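Local coordinates for protein negative regulator of ofd1 (Schizosaccharomyces pombe, PDB 3QTM) that is required for correct translation termination, directly inhibits Ofd1 and stabilises the released N-terminal transcription factor domain of Sre1 for hypoxic gene expression, at residues 276-279 and 280-284. Numbering follows the deposited sequence.
Sequences VDTW and NVIYT
Trp279 and Tyr283, one helical turn apart, stack their rings face to face with an offset, with the planes 17° apart and the centroid of the Trp279 six-membered ring 4.6 Å from that of the Tyr283 ring. The overlap is partial: CH2 of the indole sits over one face of the phenol ring, 3.4 Å from Tyr283 CG. In return Tyr283 CB stands over the indole face, a CH-pi contact 3.8 Å from the centroid of the Trp279 six-membered ring. Both side chains carry CG anti to the backbone N (chi1 180° for Trp279, -165° for Tyr283), which sends the two rings off the helix in the same direction. Beneath them the backbone is joined by Tyr283 N donating to Trp279 O at 2.8 Å. This i to i+4 pair lies near the C-terminal end of helix 262-285, in the all-helical C-terminal part of a TPR-like protein, and faces helix 292-305, where Trp279 meets Lys294 and Leu295. The indole NE1 is hydrogen-bonded to the carbonyl of Arg291, which anchors the five-membered ring of the indole, while its six-membered ring meets Tyr283. With an alanine at this position, the Arg291 carbonyl would probably lose this donor and the Tyr283 ring the partner stacked on one of its faces. Buried Thr278 and Ile282 barely touch each other, CG2 to CD1 at 4.1 Å, and instead pack on helix 229-254. On the exposed side, Asp277 and Val281 are linked through the backbone, Val281 N to Asp277 O, while Thr284 OG1 bonds back to Asn280 O at 3.0 Å.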
loop_
_atom_site.group_PDB
_atom_site.type_symbol
_atom_site.label_atom_id
_atom_site.label_comp_id
_atom_site.label_asym_id
_atom_site.label_seq_id
_atom_site.Cartn_x
_atom_site.Cartn_y
_atom_site.Cartn_z
ATOM N N VAL A 276 12.570 -5.541 13.903
ATOM C CA VAL A 276 12.345 -5.857 15.311
ATOM C C VAL A 276 11.605 -4.728 16.000
ATOM O O VAL A 276 10.662 -4.961 16.765
ATOM C CB VAL A 276 13.665 -6.139 16.059
ATOM C CG1 VAL A 276 13.398 -6.313 17.559
ATOM C CG2 VAL A 276 14.334 -7.376 15.487
ATOM N N ASP A 277 12.030 -3.498 15.723
ATOM C CA ASP A 277 11.425 -2.332 16.358
ATOM C C ASP A 277 9.945 -2.260 16.013
ATOM O O ASP A 277 9.099 -2.066 16.889
ATOM C CB ASP A 277 12.141 -1.056 15.923
ATOM C CG ASP A 277 13.600 -1.018 16.383
ATOM O OD1 ASP A 277 13.929 -1.702 17.377
ATOM O OD2 ASP A 277 14.416 -0.305 15.756
ATOM N N THR A 278 9.649 -2.440 14.730
ATOM C CA THR A 278 8.285 -2.367 14.232
ATOM C C THR A 278 7.442 -3.554 14.709
ATOM O O THR A 278 6.274 -3.384 15.054
ATOM C CB THR A 278 8.253 -2.224 12.687
ATOM O OG1 THR A 278 8.826 -0.959 12.316
ATOM C CG2 THR A 278 6.811 -2.324 12.139
ATOM N N TRP A 279 8.032 -4.745 14.750
ATOM C CA TRP A 279 7.330 -5.896 15.337
ATOM C C TRP A 279 6.900 -5.603 16.781
ATOM O O TRP A 279 5.800 -5.961 17.189
ATOM C CB TRP A 279 8.173 -7.177 15.287
ATOM C CG TRP A 279 7.448 -8.350 15.900
ATOM C CD1 TRP A 279 6.646 -9.253 15.257
ATOM C CD2 TRP A 279 7.431 -8.717 17.287
ATOM N NE1 TRP A 279 6.143 -10.168 16.158
ATOM C CE2 TRP A 279 6.608 -9.856 17.410
ATOM C CE3 TRP A 279 8.036 -8.196 18.435
ATOM C CZ2 TRP A 279 6.380 -10.482 18.635
ATOM C CZ3 TRP A 279 7.807 -8.817 19.647
ATOM C CH2 TRP A 279 6.990 -9.953 19.737
ATOM N N ASN A 280 7.770 -4.944 17.544
ATOM C CA ASN A 280 7.444 -4.562 18.919
ATOM C C ASN A 280 6.258 -3.601 19.012
ATOM O O ASN A 280 5.424 -3.715 19.913
ATOM C CB ASN A 280 8.673 -3.987 19.655
ATOM C CG ASN A 280 9.532 -5.075 20.283
ATOM O OD1 ASN A 280 10.724 -5.181 19.999
ATOM N ND2 ASN A 280 8.920 -5.906 21.122
ATOM N N VAL A 281 6.186 -2.649 18.085
ATOM C CA VAL A 281 5.042 -1.750 18.036
ATOM C C VAL A 281 3.773 -2.572 17.774
ATOM O O VAL A 281 2.752 -2.371 18.419
ATOM C CB VAL A 281 5.205 -0.695 16.931
ATOM C CG1 VAL A 281 3.879 0.022 16.677
ATOM C CG2 VAL A 281 6.343 0.303 17.287
ATOM N N ILE A 282 3.858 -3.508 16.832
ATOM C CA ILE A 282 2.736 -4.371 16.497
ATOM C C ILE A 282 2.319 -5.227 17.692
ATOM O O ILE A 282 1.126 -5.370 17.979
ATOM C CB ILE A 282 3.063 -5.256 15.277
ATOM C CG1 ILE A 282 3.169 -4.392 14.011
ATOM C CG2 ILE A 282 2.018 -6.350 15.084
ATOM C CD1 ILE A 282 3.877 -5.077 12.849
ATOM N N TYR A 283 3.301 -5.781 18.397
ATOM C CA TYR A 283 3.020 -6.657 19.532
ATOM C C TYR A 283 2.362 -5.883 20.666
ATOM O O TYR A 283 1.531 -6.421 21.390
ATOM C CB TYR A 283 4.301 -7.351 20.011
ATOM C CG TYR A 283 4.088 -8.538 20.933
ATOM C CD1 TYR A 283 3.299 -9.620 20.541
ATOM C CD2 TYR A 283 4.700 -8.594 22.181
ATOM C CE1 TYR A 283 3.121 -10.711 21.362
ATOM C CE2 TYR A 283 4.523 -9.688 23.014
ATOM C CZ TYR A 283 3.732 -10.744 22.598
ATOM O OH TYR A 283 3.548 -11.835 23.414
ATOM N N THR A 284 2.719 -4.613 20.808
ATOM C CA THR A 284 2.074 -3.760 21.804
ATOM C C THR A 284 0.638 -3.406 21.416
ATOM O O THR A 284 -0.202 -3.118 22.275
ATOM C CB THR A 284 2.842 -2.449 22.010
ATOM O OG1 THR A 284 4.183 -2.738 22.425
ATOM C CG2 THR A 284 2.152 -1.598 23.069
#